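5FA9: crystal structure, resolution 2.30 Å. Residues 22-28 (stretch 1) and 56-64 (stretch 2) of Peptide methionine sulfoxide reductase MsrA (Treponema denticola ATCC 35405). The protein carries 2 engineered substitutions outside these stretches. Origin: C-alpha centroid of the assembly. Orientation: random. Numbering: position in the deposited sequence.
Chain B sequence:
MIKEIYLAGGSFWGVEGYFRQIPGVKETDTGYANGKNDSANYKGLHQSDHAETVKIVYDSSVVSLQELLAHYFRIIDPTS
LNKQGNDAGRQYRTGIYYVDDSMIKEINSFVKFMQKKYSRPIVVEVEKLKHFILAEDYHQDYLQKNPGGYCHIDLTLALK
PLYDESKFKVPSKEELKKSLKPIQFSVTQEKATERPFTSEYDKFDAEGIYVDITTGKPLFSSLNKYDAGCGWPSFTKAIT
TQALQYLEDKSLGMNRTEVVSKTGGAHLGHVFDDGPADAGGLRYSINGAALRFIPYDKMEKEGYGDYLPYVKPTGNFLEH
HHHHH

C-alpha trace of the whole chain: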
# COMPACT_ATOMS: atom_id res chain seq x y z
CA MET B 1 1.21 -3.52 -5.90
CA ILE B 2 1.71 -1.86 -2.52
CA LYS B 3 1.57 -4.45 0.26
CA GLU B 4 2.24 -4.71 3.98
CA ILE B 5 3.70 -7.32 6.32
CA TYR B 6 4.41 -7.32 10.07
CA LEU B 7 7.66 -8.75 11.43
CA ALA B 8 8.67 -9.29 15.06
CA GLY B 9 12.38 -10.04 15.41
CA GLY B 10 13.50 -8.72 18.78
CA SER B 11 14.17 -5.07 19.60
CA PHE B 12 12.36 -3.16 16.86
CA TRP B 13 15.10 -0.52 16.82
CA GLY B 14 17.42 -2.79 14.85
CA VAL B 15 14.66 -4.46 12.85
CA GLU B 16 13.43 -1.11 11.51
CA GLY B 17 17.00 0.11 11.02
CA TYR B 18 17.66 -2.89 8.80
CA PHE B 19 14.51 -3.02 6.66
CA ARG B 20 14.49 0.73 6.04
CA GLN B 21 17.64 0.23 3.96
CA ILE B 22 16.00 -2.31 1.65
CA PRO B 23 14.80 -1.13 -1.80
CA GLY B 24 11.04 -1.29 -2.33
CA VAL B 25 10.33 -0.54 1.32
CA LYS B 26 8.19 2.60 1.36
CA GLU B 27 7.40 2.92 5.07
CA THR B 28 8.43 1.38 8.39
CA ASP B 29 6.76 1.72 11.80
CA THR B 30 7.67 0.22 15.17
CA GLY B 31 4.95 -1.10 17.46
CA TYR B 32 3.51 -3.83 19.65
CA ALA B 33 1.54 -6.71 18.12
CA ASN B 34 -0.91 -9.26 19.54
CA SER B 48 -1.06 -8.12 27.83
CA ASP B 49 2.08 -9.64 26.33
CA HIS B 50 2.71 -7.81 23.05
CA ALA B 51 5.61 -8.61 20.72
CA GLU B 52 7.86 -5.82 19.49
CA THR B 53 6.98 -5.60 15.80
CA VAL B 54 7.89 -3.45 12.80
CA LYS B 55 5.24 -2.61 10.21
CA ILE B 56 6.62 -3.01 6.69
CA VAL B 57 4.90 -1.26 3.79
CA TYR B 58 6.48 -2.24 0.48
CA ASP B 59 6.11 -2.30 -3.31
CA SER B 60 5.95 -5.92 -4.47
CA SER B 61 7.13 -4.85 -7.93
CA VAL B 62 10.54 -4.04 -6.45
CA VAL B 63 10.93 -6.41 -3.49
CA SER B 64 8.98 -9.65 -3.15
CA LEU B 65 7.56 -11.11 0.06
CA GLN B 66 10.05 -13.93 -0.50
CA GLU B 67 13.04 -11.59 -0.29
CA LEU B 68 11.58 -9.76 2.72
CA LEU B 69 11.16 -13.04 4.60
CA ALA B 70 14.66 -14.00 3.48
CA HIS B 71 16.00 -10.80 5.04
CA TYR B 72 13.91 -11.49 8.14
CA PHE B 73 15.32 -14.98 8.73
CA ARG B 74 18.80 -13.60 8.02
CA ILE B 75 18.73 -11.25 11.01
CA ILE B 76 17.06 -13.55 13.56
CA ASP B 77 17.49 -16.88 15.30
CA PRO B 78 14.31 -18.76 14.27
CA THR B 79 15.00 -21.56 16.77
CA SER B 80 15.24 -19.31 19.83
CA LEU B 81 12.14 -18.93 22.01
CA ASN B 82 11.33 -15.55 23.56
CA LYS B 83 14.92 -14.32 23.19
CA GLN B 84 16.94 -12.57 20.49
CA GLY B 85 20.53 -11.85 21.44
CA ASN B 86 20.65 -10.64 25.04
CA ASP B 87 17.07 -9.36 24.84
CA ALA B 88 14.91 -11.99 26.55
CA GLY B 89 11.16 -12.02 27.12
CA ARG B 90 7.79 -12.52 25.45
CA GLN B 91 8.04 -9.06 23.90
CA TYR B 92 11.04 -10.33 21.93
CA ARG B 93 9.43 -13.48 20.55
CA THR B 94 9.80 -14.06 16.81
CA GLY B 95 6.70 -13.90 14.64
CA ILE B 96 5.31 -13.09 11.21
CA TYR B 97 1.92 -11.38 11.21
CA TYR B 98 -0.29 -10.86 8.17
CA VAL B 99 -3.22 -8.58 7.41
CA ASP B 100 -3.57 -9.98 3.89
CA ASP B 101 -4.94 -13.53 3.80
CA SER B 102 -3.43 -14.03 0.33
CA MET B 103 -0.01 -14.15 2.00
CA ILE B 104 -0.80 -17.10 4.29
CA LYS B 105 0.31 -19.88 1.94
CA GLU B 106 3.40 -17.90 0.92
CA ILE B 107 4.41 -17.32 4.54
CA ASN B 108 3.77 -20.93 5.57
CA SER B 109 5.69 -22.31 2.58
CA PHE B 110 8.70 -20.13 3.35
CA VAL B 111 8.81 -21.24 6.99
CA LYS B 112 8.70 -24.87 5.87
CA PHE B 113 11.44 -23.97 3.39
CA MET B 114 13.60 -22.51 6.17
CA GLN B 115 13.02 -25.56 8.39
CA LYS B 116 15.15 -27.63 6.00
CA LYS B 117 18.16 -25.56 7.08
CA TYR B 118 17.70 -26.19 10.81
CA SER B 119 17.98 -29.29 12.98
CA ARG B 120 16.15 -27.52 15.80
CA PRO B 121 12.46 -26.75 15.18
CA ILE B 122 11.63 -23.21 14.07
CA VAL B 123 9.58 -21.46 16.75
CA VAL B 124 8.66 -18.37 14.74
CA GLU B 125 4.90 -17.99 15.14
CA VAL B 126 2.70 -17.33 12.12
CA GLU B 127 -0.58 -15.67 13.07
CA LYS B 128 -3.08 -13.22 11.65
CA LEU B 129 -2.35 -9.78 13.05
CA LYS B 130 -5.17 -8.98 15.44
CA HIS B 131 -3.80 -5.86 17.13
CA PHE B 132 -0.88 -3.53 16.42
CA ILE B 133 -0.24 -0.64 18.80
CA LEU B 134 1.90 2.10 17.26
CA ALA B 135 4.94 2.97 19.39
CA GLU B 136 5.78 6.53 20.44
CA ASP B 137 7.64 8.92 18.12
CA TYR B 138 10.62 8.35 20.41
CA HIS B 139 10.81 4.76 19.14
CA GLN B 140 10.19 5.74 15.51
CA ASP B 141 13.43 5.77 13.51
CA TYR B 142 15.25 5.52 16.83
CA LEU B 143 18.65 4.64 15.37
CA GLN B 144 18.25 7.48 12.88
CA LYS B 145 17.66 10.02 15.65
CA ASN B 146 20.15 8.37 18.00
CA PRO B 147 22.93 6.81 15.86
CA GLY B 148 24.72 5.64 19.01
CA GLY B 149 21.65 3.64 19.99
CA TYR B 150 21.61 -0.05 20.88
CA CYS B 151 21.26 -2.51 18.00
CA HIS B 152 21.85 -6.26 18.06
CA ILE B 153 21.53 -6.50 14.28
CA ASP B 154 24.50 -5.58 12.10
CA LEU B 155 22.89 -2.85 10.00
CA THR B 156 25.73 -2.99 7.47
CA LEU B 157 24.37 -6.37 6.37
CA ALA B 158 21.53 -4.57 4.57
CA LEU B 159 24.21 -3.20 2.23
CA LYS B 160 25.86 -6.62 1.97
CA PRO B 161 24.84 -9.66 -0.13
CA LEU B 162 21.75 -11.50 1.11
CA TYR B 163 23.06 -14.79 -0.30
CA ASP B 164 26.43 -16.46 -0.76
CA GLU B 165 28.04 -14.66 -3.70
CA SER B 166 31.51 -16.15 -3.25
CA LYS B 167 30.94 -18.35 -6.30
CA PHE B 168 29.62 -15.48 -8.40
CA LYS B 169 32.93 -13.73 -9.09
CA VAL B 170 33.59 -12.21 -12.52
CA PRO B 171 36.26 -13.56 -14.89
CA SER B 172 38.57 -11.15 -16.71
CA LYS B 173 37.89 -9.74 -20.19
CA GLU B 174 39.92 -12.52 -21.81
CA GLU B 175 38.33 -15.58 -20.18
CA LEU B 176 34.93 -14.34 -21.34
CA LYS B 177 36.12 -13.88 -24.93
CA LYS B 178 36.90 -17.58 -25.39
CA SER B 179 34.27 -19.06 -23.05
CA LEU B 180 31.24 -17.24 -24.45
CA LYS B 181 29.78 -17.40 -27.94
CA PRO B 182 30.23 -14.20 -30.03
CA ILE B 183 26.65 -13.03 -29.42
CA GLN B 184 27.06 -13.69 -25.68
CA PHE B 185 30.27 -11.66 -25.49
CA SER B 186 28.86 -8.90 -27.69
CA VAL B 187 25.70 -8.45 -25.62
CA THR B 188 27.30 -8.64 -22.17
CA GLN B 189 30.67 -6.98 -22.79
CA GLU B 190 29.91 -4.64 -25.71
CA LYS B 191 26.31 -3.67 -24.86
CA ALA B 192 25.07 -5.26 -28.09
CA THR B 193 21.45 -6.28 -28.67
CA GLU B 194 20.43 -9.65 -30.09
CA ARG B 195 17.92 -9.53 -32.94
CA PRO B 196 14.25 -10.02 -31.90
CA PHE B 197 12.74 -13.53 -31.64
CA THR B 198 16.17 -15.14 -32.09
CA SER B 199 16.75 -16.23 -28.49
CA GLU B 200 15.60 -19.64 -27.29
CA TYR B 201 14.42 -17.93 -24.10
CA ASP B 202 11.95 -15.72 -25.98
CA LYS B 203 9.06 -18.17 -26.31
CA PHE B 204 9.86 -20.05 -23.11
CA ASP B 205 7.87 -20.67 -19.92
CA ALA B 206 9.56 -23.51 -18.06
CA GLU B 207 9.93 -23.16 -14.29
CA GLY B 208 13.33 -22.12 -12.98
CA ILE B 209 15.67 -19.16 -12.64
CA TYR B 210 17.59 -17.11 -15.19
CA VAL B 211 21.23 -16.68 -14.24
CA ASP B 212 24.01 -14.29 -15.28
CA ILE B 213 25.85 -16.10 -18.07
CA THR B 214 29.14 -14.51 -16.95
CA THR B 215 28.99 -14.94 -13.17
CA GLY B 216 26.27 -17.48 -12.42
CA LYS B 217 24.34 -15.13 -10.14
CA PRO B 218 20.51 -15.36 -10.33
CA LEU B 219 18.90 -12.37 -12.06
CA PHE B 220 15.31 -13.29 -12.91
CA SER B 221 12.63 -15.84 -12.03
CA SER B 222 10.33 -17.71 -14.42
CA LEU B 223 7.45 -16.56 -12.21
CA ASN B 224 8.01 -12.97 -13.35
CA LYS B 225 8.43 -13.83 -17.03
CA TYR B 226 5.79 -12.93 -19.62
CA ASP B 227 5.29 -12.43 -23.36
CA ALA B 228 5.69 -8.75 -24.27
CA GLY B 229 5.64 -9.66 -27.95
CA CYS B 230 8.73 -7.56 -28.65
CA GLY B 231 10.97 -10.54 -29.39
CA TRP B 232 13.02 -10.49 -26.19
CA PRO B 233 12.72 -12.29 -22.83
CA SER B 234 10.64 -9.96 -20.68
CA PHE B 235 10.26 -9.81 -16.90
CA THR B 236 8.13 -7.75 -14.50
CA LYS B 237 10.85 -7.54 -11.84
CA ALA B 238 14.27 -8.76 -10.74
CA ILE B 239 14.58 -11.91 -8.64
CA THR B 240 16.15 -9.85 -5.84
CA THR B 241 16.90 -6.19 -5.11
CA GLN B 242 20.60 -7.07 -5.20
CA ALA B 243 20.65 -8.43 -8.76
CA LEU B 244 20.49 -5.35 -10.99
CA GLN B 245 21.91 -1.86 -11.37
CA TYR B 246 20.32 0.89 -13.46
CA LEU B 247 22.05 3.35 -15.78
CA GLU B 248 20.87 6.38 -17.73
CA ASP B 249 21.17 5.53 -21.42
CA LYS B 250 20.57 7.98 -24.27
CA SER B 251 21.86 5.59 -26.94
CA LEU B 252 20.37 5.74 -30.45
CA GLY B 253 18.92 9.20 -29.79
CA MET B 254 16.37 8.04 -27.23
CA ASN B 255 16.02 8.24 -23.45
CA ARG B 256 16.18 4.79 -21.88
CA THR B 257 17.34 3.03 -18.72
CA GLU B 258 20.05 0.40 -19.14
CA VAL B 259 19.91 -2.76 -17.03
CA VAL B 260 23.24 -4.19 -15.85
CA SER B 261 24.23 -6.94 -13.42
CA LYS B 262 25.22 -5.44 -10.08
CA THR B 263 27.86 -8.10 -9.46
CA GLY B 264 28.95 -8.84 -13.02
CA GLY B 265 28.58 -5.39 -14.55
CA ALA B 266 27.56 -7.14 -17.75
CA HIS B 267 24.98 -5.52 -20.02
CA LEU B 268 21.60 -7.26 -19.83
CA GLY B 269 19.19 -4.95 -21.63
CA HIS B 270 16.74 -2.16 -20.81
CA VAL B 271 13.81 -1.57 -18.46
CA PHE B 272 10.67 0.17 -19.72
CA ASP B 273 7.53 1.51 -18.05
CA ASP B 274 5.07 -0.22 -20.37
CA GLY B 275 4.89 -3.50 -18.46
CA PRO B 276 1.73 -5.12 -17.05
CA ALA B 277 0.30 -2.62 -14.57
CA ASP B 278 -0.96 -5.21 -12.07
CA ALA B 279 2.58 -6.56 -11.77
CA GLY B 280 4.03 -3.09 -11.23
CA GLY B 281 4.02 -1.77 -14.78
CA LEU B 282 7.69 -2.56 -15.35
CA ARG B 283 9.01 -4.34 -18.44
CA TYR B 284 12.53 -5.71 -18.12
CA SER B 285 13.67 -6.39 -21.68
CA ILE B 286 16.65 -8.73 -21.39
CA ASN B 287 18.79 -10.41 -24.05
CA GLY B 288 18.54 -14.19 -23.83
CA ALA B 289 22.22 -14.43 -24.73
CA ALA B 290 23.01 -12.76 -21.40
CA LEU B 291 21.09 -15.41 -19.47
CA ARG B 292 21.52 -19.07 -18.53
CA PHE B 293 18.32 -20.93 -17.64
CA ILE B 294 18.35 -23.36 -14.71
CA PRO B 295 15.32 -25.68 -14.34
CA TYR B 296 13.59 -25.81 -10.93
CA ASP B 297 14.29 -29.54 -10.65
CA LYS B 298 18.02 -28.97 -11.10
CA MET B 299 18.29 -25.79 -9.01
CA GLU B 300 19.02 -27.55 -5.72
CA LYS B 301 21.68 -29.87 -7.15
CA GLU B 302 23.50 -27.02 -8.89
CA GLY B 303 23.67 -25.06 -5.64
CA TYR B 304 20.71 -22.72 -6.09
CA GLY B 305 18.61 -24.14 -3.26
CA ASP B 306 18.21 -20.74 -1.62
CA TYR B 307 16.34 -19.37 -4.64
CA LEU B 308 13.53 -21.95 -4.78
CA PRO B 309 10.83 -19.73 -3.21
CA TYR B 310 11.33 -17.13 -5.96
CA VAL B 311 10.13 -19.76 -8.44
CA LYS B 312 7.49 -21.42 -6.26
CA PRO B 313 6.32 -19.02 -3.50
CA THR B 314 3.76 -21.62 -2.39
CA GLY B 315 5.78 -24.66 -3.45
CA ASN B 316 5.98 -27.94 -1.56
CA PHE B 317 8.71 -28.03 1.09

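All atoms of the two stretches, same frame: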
# COMPACT_ATOMS: atom_id res chain seq x y z
N ILE B 22 16.30 -1.38 2.74
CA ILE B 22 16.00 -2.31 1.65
C ILE B 22 15.11 -1.65 0.60
O ILE B 22 14.06 -1.12 0.92
CB ILE B 22 15.32 -3.58 2.17
CG1 ILE B 22 16.23 -4.30 3.16
CG2 ILE B 22 14.95 -4.51 1.02
CD1 ILE B 22 15.56 -5.42 3.92
N PRO B 23 15.56 -1.68 -0.67
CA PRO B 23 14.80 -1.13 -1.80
C PRO B 23 13.39 -1.70 -1.89
O PRO B 23 13.19 -2.90 -1.65
CB PRO B 23 15.64 -1.53 -3.02
CG PRO B 23 17.02 -1.68 -2.48
CD PRO B 23 16.86 -2.23 -1.10
N GLY B 24 12.42 -0.86 -2.24
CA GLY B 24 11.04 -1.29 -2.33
C GLY B 24 10.26 -1.00 -1.06
O GLY B 24 9.03 -0.87 -1.10
N VAL B 25 10.96 -0.89 0.06
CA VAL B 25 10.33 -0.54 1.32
C VAL B 25 9.97 0.94 1.33
O VAL B 25 10.84 1.80 1.21
CB VAL B 25 11.24 -0.86 2.53
CG1 VAL B 25 10.63 -0.31 3.81
CG2 VAL B 25 11.46 -2.36 2.64
N LYS B 26 8.68 1.23 1.47
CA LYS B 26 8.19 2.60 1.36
C LYS B 26 7.93 3.24 2.72
O LYS B 26 7.94 4.47 2.84
CB LYS B 26 6.92 2.63 0.51
CG LYS B 26 7.03 1.87 -0.80
CD LYS B 26 6.30 2.58 -1.92
CE LYS B 26 7.08 3.78 -2.42
NZ LYS B 26 6.27 4.66 -3.31
N GLU B 27 7.70 2.42 3.73
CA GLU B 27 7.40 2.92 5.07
C GLU B 27 7.62 1.86 6.14
O GLU B 27 7.23 0.70 5.97
CB GLU B 27 5.96 3.44 5.13
CG GLU B 27 5.46 3.76 6.53
CD GLU B 27 4.08 4.38 6.53
OE1 GLU B 27 3.83 5.27 5.69
OE2 GLU B 27 3.24 3.98 7.37
N THR B 28 8.25 2.26 7.24
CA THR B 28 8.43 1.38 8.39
C THR B 28 7.90 2.04 9.66
O THR B 28 8.05 3.24 9.86
CB THR B 28 9.91 1.01 8.60
OG1 THR B 28 10.69 2.20 8.75
CG2 THR B 28 10.43 0.20 7.42
N ILE B 56 5.90 -3.18 7.95
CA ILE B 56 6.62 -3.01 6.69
C ILE B 56 5.68 -2.79 5.52
O ILE B 56 4.98 -3.71 5.09
CB ILE B 56 7.51 -4.23 6.37
CG1 ILE B 56 8.45 -4.54 7.55
CG2 ILE B 56 8.31 -4.00 5.10
CD1 ILE B 56 9.51 -3.49 7.77
N VAL B 57 5.67 -1.57 4.99
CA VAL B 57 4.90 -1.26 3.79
C VAL B 57 5.84 -1.24 2.59
O VAL B 57 6.81 -0.48 2.57
CB VAL B 57 4.16 0.08 3.90
CG1 VAL B 57 3.40 0.38 2.62
CG2 VAL B 57 3.22 0.07 5.10
N TYR B 58 5.55 -2.06 1.58
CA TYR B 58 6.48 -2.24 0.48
C TYR B 58 5.80 -2.36 -0.88
O TYR B 58 4.61 -2.68 -0.97
CB TYR B 58 7.35 -3.47 0.73
CG TYR B 58 6.59 -4.78 0.68
CD1 TYR B 58 5.84 -5.22 1.77
CD2 TYR B 58 6.62 -5.59 -0.45
CE1 TYR B 58 5.15 -6.41 1.74
CE2 TYR B 58 5.93 -6.79 -0.50
CZ TYR B 58 5.20 -7.20 0.60
OH TYR B 58 4.51 -8.39 0.56
N ASP B 59 6.57 -2.11 -1.93
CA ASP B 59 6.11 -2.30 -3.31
C ASP B 59 6.58 -3.66 -3.81
O ASP B 59 7.78 -3.90 -3.95
CB ASP B 59 6.64 -1.18 -4.21
CG ASP B 59 6.00 -1.19 -5.59
OD1 ASP B 59 5.22 -2.12 -5.89
OD2 ASP B 59 6.28 -0.26 -6.38
N SER B 60 5.63 -4.55 -4.07
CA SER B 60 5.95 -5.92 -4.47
C SER B 60 6.61 -5.99 -5.85
O SER B 60 7.19 -7.01 -6.21
CB SER B 60 4.69 -6.79 -4.45
OG SER B 60 3.71 -6.28 -5.33
N SER B 61 6.51 -4.91 -6.61
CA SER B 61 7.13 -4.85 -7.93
C SER B 61 8.64 -4.69 -7.83
O SER B 61 9.37 -4.97 -8.78
CB SER B 61 6.53 -3.71 -8.76
OG SER B 61 7.17 -2.48 -8.47
N VAL B 62 9.11 -4.22 -6.67
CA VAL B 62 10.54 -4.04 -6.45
C VAL B 62 11.10 -5.16 -5.58
O VAL B 62 12.04 -5.85 -5.98
CB VAL B 62 10.83 -2.69 -5.78
CG1 VAL B 62 12.32 -2.57 -5.46
CG2 VAL B 62 10.39 -1.54 -6.68
N VAL B 63 10.52 -5.34 -4.40
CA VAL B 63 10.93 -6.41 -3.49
C VAL B 63 9.77 -7.35 -3.21
O VAL B 63 8.67 -6.92 -2.85
CB VAL B 63 11.50 -5.84 -2.17
CG1 VAL B 63 10.52 -4.87 -1.51
CG2 VAL B 63 11.88 -6.97 -1.22
N SER B 64 10.01 -8.65 -3.38
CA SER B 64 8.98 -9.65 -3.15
C SER B 64 8.88 -10.02 -1.68
O SER B 64 9.82 -9.78 -0.91
CB SER B 64 9.26 -10.91 -3.98
OG SER B 64 10.48 -11.51 -3.61

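The two stretches are joined as antiparallel β-strands, 25-28 against 56-59, through a backbone ladder interrupted by a β-bulge and extended at one end by a glycine turn packed on two valines. Beyond the bulge, Glu27 and Val57 form a hydrogen-bonded pair, with Val57 N donating to Glu27 O (2.9 Å). The register slips by one residue between Val25 and Glu27, so Val57 O accepts from both Lys26 N (2.8 Å) and Glu27 N (3.2 Å). Asp59 N donates to Gly24 O (2.9 Å), which also receives a CA-H...O contact from Tyr58 CA (3.3 Å).

Gly24 lies in a type II turn closed by Val25 N to Ile22 O (3.2 Å). Its positive phi suits glycine, and so does the packing: Val62 CG1 and Val63 CG1 lie 3.6 and 3.7 Å from Gly24 CA, and a β-carbon here would clash with Val63 CG1. Pro23 CB adds an apolar contact to Val62 CG1 (4.2 Å).

Val25, Thr28, Ile56 and Tyr58 share one sheet face, where the branched Ile56 reaches Val25 CG2 through CG2 (4.3 Å) and Thr28 CG2 through CD1 (3.8 Å). On the other face, Glu27 CB covers Val57 CB (4.0 Å), while its carboxylate is engaged elsewhere in the structure. The contact buries 477 Å² in total.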